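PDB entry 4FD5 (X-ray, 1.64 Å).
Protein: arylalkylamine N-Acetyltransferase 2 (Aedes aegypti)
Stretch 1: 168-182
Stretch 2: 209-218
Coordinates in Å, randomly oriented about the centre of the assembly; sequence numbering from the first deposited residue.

Stretch 1 (168-182) KTDATGAFSQRVVSS
Stretch 2, residues 209-218: PPHEKLKIMC

A helix that follows a strand through a short turn can fold back over the same sheet, and the acetyltransferase segment 168-182 is an example. Strand 168-171 runs antiparallel to strand 213-218, at 177° between their directions. Its extended residues (phi/psi -144/146 at K168, -145/140 at T169, -102/91 at D170, -91/112 at A171) pair K168 with C218, T169 with M217, D170 with I216 and A171 with K215. In the non-hydrogen-bonded pair, D170 CA and I216 CA are 4.4 Å apart; in the hydrogen-bonded pair, T169 CA and M217 CA are 5.4 Å apart. Two reciprocal pairs of backbone hydrogen bonds close the ladder: T169 N to M217 O and M217 N to T169 O, then A171 N to K215 O and K215 N to A171 O, each 2.9 Å.

T172 (-90/-18) and G173 (-120/155) turn the chain into the helix beginning at A174, with Q177 N bonded to G173 O at 3.2 Å. The helix axis is inclined by 31° to strand 213-218, over the face carrying T169, A171, K215 and M217. M217 (m, t, p) is the principal bump, with 113 Å² covered. Its SD sits 4.2 Å from A171 CB, 4.1 Å from Q177 CG and 3.6 Å from V180 CG2 (V180 chi1 m), while its CE reaches 3.2 Å from S181 OG. The M217 thioether thus lies between A171 on the sheet and Q177 and V180 on the helix.

Q177 (m, t, chi3 11°) points toward the strand, and its amide joins the two strands just past the last bridge: NE2 donates to K213 O at 2.8 Å and to A171 O at 2.9 Å. Q177 OE1 accepts from two waters, at 2.8 and 2.6 Å; the first accepts from K213 N at 3.0 Å, the second from K215 NZ at 3.2 Å, K215 being extended (m, t, t, t).

On the other face, K168 (t, t, t, m) curls its NZ to D170 OD1 (2.6 Å, a salt bridge; D170 chi1 m), and I216 CG2 nestles against both, 4.0 Å from K168 CE and 3.5 Å from D170 OD1.

The helix start is held by the loop before strand 213-218. H211 (m, chi2 -63°) accepts a hydrogen bond at ND1 from A174 N, 3.0 Å away at the ring edge. G173 CA lies 3.3 Å from H211 ND1, and an ideal CB on G173 would be 3.3 Å from H211 CE1, a tight fit that glycine avoids. P210, after a cis peptide, sets CG 3.8 Å from F175 CE2 (F175 chi1 m) and 4.2 Å from A174 CB.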

ATOM      1  N   LYS A 168      -8.313   4.042  -4.121  1.00 14.77           N
ATOM      2  CA  LYS A 168      -8.334   2.586  -3.969  1.00 15.33           C
ATOM      3  C   LYS A 168      -7.189   2.180  -3.070  1.00 15.79           C
ATOM      4  O   LYS A 168      -6.136   2.808  -3.100  1.00 15.37           O
ATOM      5  CB  LYS A 168      -8.160   1.942  -5.356  1.00 17.14           C
ATOM      6  CG  LYS A 168      -7.907   0.433  -5.383  1.00 21.18           C
ATOM      7  CD  LYS A 168      -7.616  -0.017  -6.821  1.00 23.30           C
ATOM      8  CE  LYS A 168      -7.525  -1.540  -6.952  1.00 23.62           C
ATOM      9  NZ  LYS A 168      -6.212  -2.065  -6.501  1.00 23.96           N
ATOM     10  N   THR A 169      -7.377   1.139  -2.260  1.00 14.80           N
ATOM     11  CA  THR A 169      -6.246   0.568  -1.539  1.00 13.62           C
ATOM     12  C   THR A 169      -6.420  -0.945  -1.409  1.00 16.27           C
ATOM     13  O   THR A 169      -7.532  -1.429  -1.187  1.00 15.48           O
ATOM     14  CB  THR A 169      -6.040   1.234  -0.151  1.00 14.13           C
ATOM     15  OG1 THR A 169      -4.783   0.834   0.408  1.00 16.02           O
ATOM     16  CG2 THR A 169      -7.153   0.842   0.813  1.00 16.61           C
ATOM     17  N   ASP A 170      -5.325  -1.687  -1.560  1.00 14.93           N
ATOM     18  CA  ASP A 170      -5.356  -3.127  -1.366  1.00 15.77           C
ATOM     19  C   ASP A 170      -4.757  -3.373   0.016  1.00 16.48           C
ATOM     20  O   ASP A 170      -3.544  -3.522   0.173  1.00 19.86           O
ATOM     21  CB  ASP A 170      -4.574  -3.848  -2.478  1.00 17.12           C
ATOM     22  CG  ASP A 170      -5.129  -3.560  -3.881  1.00 20.61           C
ATOM     23  OD1 ASP A 170      -6.200  -2.913  -3.997  1.00 22.26           O
ATOM     24  OD2 ASP A 170      -4.481  -3.961  -4.873  1.00 26.28           O
ATOM     25  N   ALA A 171      -5.635  -3.384   1.014  1.00 15.04           N
ATOM     26  CA  ALA A 171      -5.262  -3.325   2.402  1.00 17.22           C
ATOM     27  C   ALA A 171      -5.083  -4.726   2.936  1.00 18.00           C
ATOM     28  O   ALA A 171      -6.043  -5.485   3.040  1.00 16.54           O
ATOM     29  CB  ALA A 171      -6.325  -2.596   3.188  1.00 16.78           C
ATOM     30  N   THR A 172      -3.841  -5.064   3.253  1.00 17.44           N
ATOM     31  CA  THR A 172      -3.517  -6.417   3.691  1.00 18.03           C
ATOM     32  C   THR A 172      -3.636  -6.577   5.188  1.00 19.61           C
ATOM     33  O   THR A 172      -3.704  -7.705   5.678  1.00 19.48           O
ATOM     34  CB  THR A 172      -2.081  -6.802   3.284  1.00 19.24           C
ATOM     35  OG1 THR A 172      -1.155  -5.889   3.892  1.00 20.00           O
ATOM     36  CG2 THR A 172      -1.928  -6.741   1.774  1.00 20.03           C
ATOM     37  N   GLY A 173      -3.640  -5.458   5.910  1.00 19.53           N
ATOM     38  CA  GLY A 173      -3.617  -5.492   7.365  1.00 22.50           C
ATOM     39  C   GLY A 173      -4.817  -4.842   8.033  1.00 21.42           C
ATOM     40  O   GLY A 173      -5.447  -3.935   7.478  1.00 20.45           O
ATOM     41  N   ALA A 174      -5.100  -5.286   9.253  1.00 21.43           N
ATOM     42  CA  ALA A 174      -6.260  -4.815  10.001  1.00 20.87           C
ATOM     43  C   ALA A 174      -6.229  -3.332  10.384  1.00 18.67           C
ATOM     44  O   ALA A 174      -7.275  -2.678  10.435  1.00 17.95           O
ATOM     45  CB  ALA A 174      -6.458  -5.673  11.255  1.00 23.16           C
ATOM     46  N   PHE A 175      -5.044  -2.801  10.668  1.00 19.37           N
ATOM     47  CA  PHE A 175      -4.964  -1.430  11.145  1.00 21.19           C
ATOM     48  C   PHE A 175      -5.287  -0.447  10.021  1.00 19.86           C
ATOM     49  O   PHE A 175      -6.072   0.493  10.212  1.00 19.79           O
ATOM     50  CB  PHE A 175      -3.599  -1.135  11.775  1.00 23.60           C
ATOM     51  CG  PHE A 175      -3.286  -2.004  12.968  1.00 25.86           C
ATOM     52  CD1 PHE A 175      -3.842  -1.722  14.212  1.00 24.47           C
ATOM     53  CD2 PHE A 175      -2.443  -3.093  12.844  1.00 25.71           C
ATOM     54  CE1 PHE A 175      -3.556  -2.528  15.315  1.00 24.61           C
ATOM     55  CE2 PHE A 175      -2.160  -3.901  13.946  1.00 26.75           C
ATOM     56  CZ  PHE A 175      -2.716  -3.610  15.170  1.00 23.36           C
ATOM     57  N   SER A 176      -4.697  -0.680   8.846  1.00 19.23           N
ATOM     58  CA  SER A 176      -4.948   0.214   7.718  1.00 17.94           C
ATOM     59  C   SER A 176      -6.400   0.067   7.249  1.00 16.18           C
ATOM     60  O   SER A 176      -7.038   1.043   6.852  1.00 15.60           O
ATOM     61  CB  SER A 176      -3.933  -0.002   6.586  1.00 23.12           C
ATOM     62  OG  SER A 176      -4.302  -1.067   5.728  1.00 24.42           O
ATOM     63  N   GLN A 177      -6.924  -1.151   7.321  1.00 16.40           N
ATOM     64  CA  GLN A 177      -8.343  -1.365   7.031  1.00 17.62           C
ATOM     65  C   GLN A 177      -9.225  -0.505   7.935  1.00 15.82           C
ATOM     66  O   GLN A 177     -10.160   0.155   7.457  1.00 15.42           O
ATOM     67  CB  GLN A 177      -8.714  -2.847   7.178  1.00 17.62           C
ATOM     68  CG  GLN A 177      -8.151  -3.710   6.042  1.00 17.25           C
ATOM     69  CD  GLN A 177      -8.150  -5.205   6.337  1.00 19.27           C
ATOM     70  OE1 GLN A 177      -8.755  -5.677   7.305  1.00 19.90           O
ATOM     71  NE2 GLN A 177      -7.463  -5.959   5.492  1.00 17.17           N
ATOM     72  N   ARG A 178      -8.946  -0.513   9.242  1.00 15.81           N
ATOM     73  CA  ARG A 178      -9.753   0.311  10.160  1.00 16.04           C
ATOM     74  C   ARG A 178      -9.651   1.805   9.831  1.00 17.09           C
ATOM     75  O   ARG A 178     -10.659   2.525   9.824  1.00 16.75           O
ATOM     76  CB  ARG A 178      -9.367   0.055  11.617  1.00 19.38           C
ATOM     77  CG  ARG A 178     -10.212   0.841  12.613  1.00 24.26           C
ATOM     78  CD  ARG A 178      -9.946   0.390  14.049  1.00 26.84           C
ATOM     79  NE  ARG A 178     -10.262  -1.022  14.256  1.00 28.73           N
ATOM     80  CZ  ARG A 178     -11.478  -1.491  14.548  1.00 31.79           C
ATOM     81  NH1 ARG A 178     -12.514  -0.665  14.670  1.00 32.48           N
ATOM     82  NH2 ARG A 178     -11.661  -2.797  14.716  1.00 31.41           N
ATOM     83  N   VAL A 179      -8.437   2.258   9.529  1.00 15.33           N
ATOM     84  CA  VAL A 179      -8.252   3.671   9.179  1.00 16.57           C
ATOM     85  C   VAL A 179      -9.071   4.081   7.947  1.00 14.89           C
ATOM     86  O   VAL A 179      -9.865   5.044   7.989  1.00 16.11           O
ATOM     87  CB  VAL A 179      -6.760   4.018   8.956  1.00 16.56           C
ATOM     88  CG1 VAL A 179      -6.614   5.456   8.447  1.00 16.99           C
ATOM     89  CG2 VAL A 179      -5.993   3.846  10.248  1.00 19.79           C
ATOM     90  N   VAL A 180      -8.884   3.354   6.849  1.00 15.03           N
ATOM     91  CA  VAL A 180      -9.581   3.747   5.636  1.00 14.64           C
ATOM     92  C   VAL A 180     -11.101   3.567   5.763  1.00 15.40           C
ATOM     93  O   VAL A 180     -11.853   4.377   5.231  1.00 15.51           O
ATOM     94  CB  VAL A 180      -9.009   3.100   4.347  1.00 13.36           C
ATOM     95  CG1 VAL A 180      -7.548   3.529   4.148  1.00 15.13           C
ATOM     96  CG2 VAL A 180      -9.117   1.605   4.393  1.00 13.36           C
ATOM     97  N   SER A 181     -11.543   2.530   6.474  1.00 16.01           N
ATOM     98  CA  SER A 181     -12.979   2.347   6.736  1.00 17.95           C
ATOM     99  C   SER A 181     -13.544   3.565   7.444  1.00 18.44           C
ATOM    100  O   SER A 181     -14.635   4.056   7.114  1.00 18.43           O
ATOM    101  CB  SER A 181     -13.211   1.115   7.620  1.00 18.77           C
ATOM    102  OG  SER A 181     -13.001  -0.083   6.909  1.00 24.73           O
ATOM    103  N   SER A 182     -12.805   4.060   8.434  1.00 16.11           N
ATOM    104  CA  SER A 182     -13.238   5.226   9.194  1.00 18.86           C
ATOM    105  C   SER A 182     -13.323   6.478   8.335  1.00 20.75           C
ATOM    106  O   SER A 182     -14.023   7.440   8.687  1.00 20.83           O
ATOM    107  CB  SER A 182     -12.308   5.476  10.381  1.00 19.94           C
ATOM    108  OG  SER A 182     -11.123   6.151   9.994  1.00 22.63           O
ATOM    109  N   PRO A 209      -1.840 -12.473  14.176  1.00 26.75           N
ATOM    110  CA  PRO A 209      -2.969 -11.649  14.612  1.00 28.19           C
ATOM    111  C   PRO A 209      -2.490 -10.206  14.758  1.00 27.80           C
ATOM    112  O   PRO A 209      -1.316 -10.001  15.073  1.00 29.38           O
ATOM    113  CB  PRO A 209      -3.323 -12.242  15.979  1.00 30.94           C
ATOM    114  CG  PRO A 209      -2.813 -13.649  15.928  1.00 31.95           C
ATOM    115  CD  PRO A 209      -1.562 -13.585  15.104  1.00 31.38           C
ATOM    116  N   PRO A 210      -3.376  -9.219  14.535  1.00 25.16           N
ATOM    117  CA  PRO A 210      -4.818  -9.332  14.289  1.00 27.05           C
ATOM    118  C   PRO A 210      -5.212  -9.394  12.815  1.00 25.40           C
ATOM    119  O   PRO A 210      -6.377  -9.171  12.490  1.00 26.75           O
ATOM    120  CB  PRO A 210      -5.340  -8.017  14.860  1.00 25.41           C
ATOM    121  CG  PRO A 210      -4.253  -7.047  14.509  1.00 27.31           C
ATOM    122  CD  PRO A 210      -2.959  -7.809  14.663  1.00 26.05           C
ATOM    123  N   HIS A 211      -4.265  -9.696  11.936  1.00 23.89           N
ATOM    124  CA  HIS A 211      -4.545  -9.649  10.508  1.00 24.53           C
ATOM    125  C   HIS A 211      -5.321 -10.881  10.108  1.00 25.66           C
ATOM    126  O   HIS A 211      -5.015 -11.984  10.558  1.00 30.22           O
ATOM    127  CB  HIS A 211      -3.244  -9.485   9.739  1.00 24.62           C
ATOM    128  CG  HIS A 211      -2.418  -8.357  10.256  1.00 23.67           C
ATOM    129  ND1 HIS A 211      -2.847  -7.050  10.216  1.00 25.88           N
ATOM    130  CD2 HIS A 211      -1.211  -8.342  10.870  1.00 24.34           C
ATOM    131  CE1 HIS A 211      -1.932  -6.272  10.771  1.00 27.67           C
ATOM    132  NE2 HIS A 211      -0.928  -7.033  11.169  1.00 26.50           N
ATOM    133  N   GLU A 212      -6.363 -10.681   9.311  1.00 22.47           N
ATOM    134  CA  GLU A 212      -7.289 -11.755   8.996  1.00 25.38           C
ATOM    135  C   GLU A 212      -7.598 -11.859   7.506  1.00 21.99           C
ATOM    136  O   GLU A 212      -7.714 -12.958   6.956  1.00 20.59           O
ATOM    137  CB  GLU A 212      -8.580 -11.540   9.776  1.00 29.31           C
ATOM    138  CG  GLU A 212      -9.325 -12.803  10.105  1.00 38.40           C
ATOM    139  CD  GLU A 212     -10.327 -12.584  11.222  1.00 44.80           C
ATOM    140  OE1 GLU A 212     -10.167 -13.208  12.292  1.00 50.75           O
ATOM    141  OE2 GLU A 212     -11.265 -11.784  11.024  1.00 47.02           O
ATOM    142  N   LYS A 213      -7.729 -10.709   6.852  1.00 19.82           N
ATOM    143  CA  LYS A 213      -8.196 -10.642   5.469  1.00 18.94           C
ATOM    144  C   LYS A 213      -7.398  -9.662   4.637  1.00 16.76           C
ATOM    145  O   LYS A 213      -6.849  -8.698   5.160  1.00 18.21           O
ATOM    146  CB  LYS A 213      -9.653 -10.165   5.423  1.00 22.65           C
ATOM    147  CG  LYS A 213     -10.667 -11.084   6.052  1.00 23.98           C
ATOM    148  CD  LYS A 213     -12.021 -10.394   6.184  1.00 27.91           C
ATOM    149  CE  LYS A 213     -13.065 -11.320   6.799  1.00 35.18           C
ATOM    150  NZ  LYS A 213     -14.415 -10.711   6.761  1.00 38.08           N
ATOM    151  N   LEU A 214      -7.352  -9.923   3.338  1.00 16.17           N
ATOM    152  CA  LEU A 214      -6.946  -8.916   2.363  1.00 16.09           C
ATOM    153  C   LEU A 214      -8.236  -8.275   1.867  1.00 17.10           C
ATOM    154  O   LEU A 214      -9.147  -8.985   1.433  1.00 18.20           O
ATOM    155  CB  LEU A 214      -6.229  -9.564   1.186  1.00 17.13           C
ATOM    156  CG  LEU A 214      -6.131  -8.740  -0.101  1.00 18.02           C
ATOM    157  CD1 LEU A 214      -5.345  -7.458   0.115  1.00 17.12           C
ATOM    158  CD2 LEU A 214      -5.476  -9.570  -1.181  1.00 21.36           C
ATOM    159  N   LYS A 215      -8.337  -6.948   1.945  1.00 15.98           N
ATOM    160  CA  LYS A 215      -9.534  -6.266   1.454  1.00 17.53           C
ATOM    161  C   LYS A 215      -9.130  -5.254   0.402  1.00 16.63           C
ATOM    162  O   LYS A 215      -8.271  -4.417   0.661  1.00 15.81           O
ATOM    163  CB  LYS A 215     -10.266  -5.545   2.585  1.00 17.13           C
ATOM    164  CG  LYS A 215     -10.735  -6.442   3.721  1.00 18.27           C
ATOM    165  CD  LYS A 215     -11.581  -5.659   4.730  1.00 21.05           C
ATOM    166  CE  LYS A 215     -12.058  -6.569   5.857  1.00 24.86           C
ATOM    167  NZ  LYS A 215     -12.997  -5.856   6.763  1.00 26.03           N
ATOM    168  N   ILE A 216      -9.721  -5.350  -0.786  1.00 14.89           N
ATOM    169  CA  ILE A 216      -9.611  -4.281  -1.773  1.00 16.27           C
ATOM    170  C   ILE A 216     -10.760  -3.303  -1.541  1.00 15.65           C
ATOM    171  O   ILE A 216     -11.952  -3.687  -1.619  1.00 17.48           O
ATOM    172  CB  ILE A 216      -9.616  -4.791  -3.215  1.00 17.37           C
ATOM    173  CG1 ILE A 216      -8.411  -5.704  -3.450  1.00 19.53           C
ATOM    174  CG2 ILE A 216      -9.617  -3.619  -4.195  1.00 18.97           C
ATOM    175  CD1 ILE A 216      -8.369  -6.287  -4.850  1.00 22.13           C
ATOM    176  N   MET A 217     -10.380  -2.062  -1.244  1.00 15.43           N
ATOM    177  CA  MET A 217     -11.301  -1.065  -0.722  1.00 14.69           C
ATOM    178  C   MET A 217     -11.222   0.187  -1.568  1.00 15.59           C
ATOM    179  O   MET A 217     -10.168   0.506  -2.118  1.00 16.15           O
ATOM    180  CB  MET A 217     -10.949  -0.728   0.734  1.00 15.43           C
ATOM    181  CG  MET A 217     -10.877  -1.958   1.637  1.00 16.24           C
ATOM    182  SD  MET A 217     -10.428  -1.614   3.348  1.00 18.20           S
ATOM    183  CE  MET A 217     -12.002  -1.007   3.977  1.00 19.14           C
ATOM    184  N   CYS A 218     -12.334   0.899  -1.682  1.00 15.39           N
ATOM    185  CA  CYS A 218     -12.316   2.115  -2.488  1.00 14.84           C
ATOM    186  C   CYS A 218     -13.256   3.209  -1.989  1.00 15.22           C
ATOM    187  O   CYS A 218     -14.146   2.971  -1.175  1.00 15.17           O
ATOM    188  CB  CYS A 218     -12.606   1.785  -3.951  1.00 17.84           C
ATOM    189  SG  CYS A 218     -14.314   1.306  -4.231  1.00 27.50           S
TER
HETATM  190  O   HOH W   1      -8.356  -8.248   8.375  1.00 23.15           O
HETATM  191  O   HOH W   2     -10.795  -5.225   8.934  1.00 26.78           O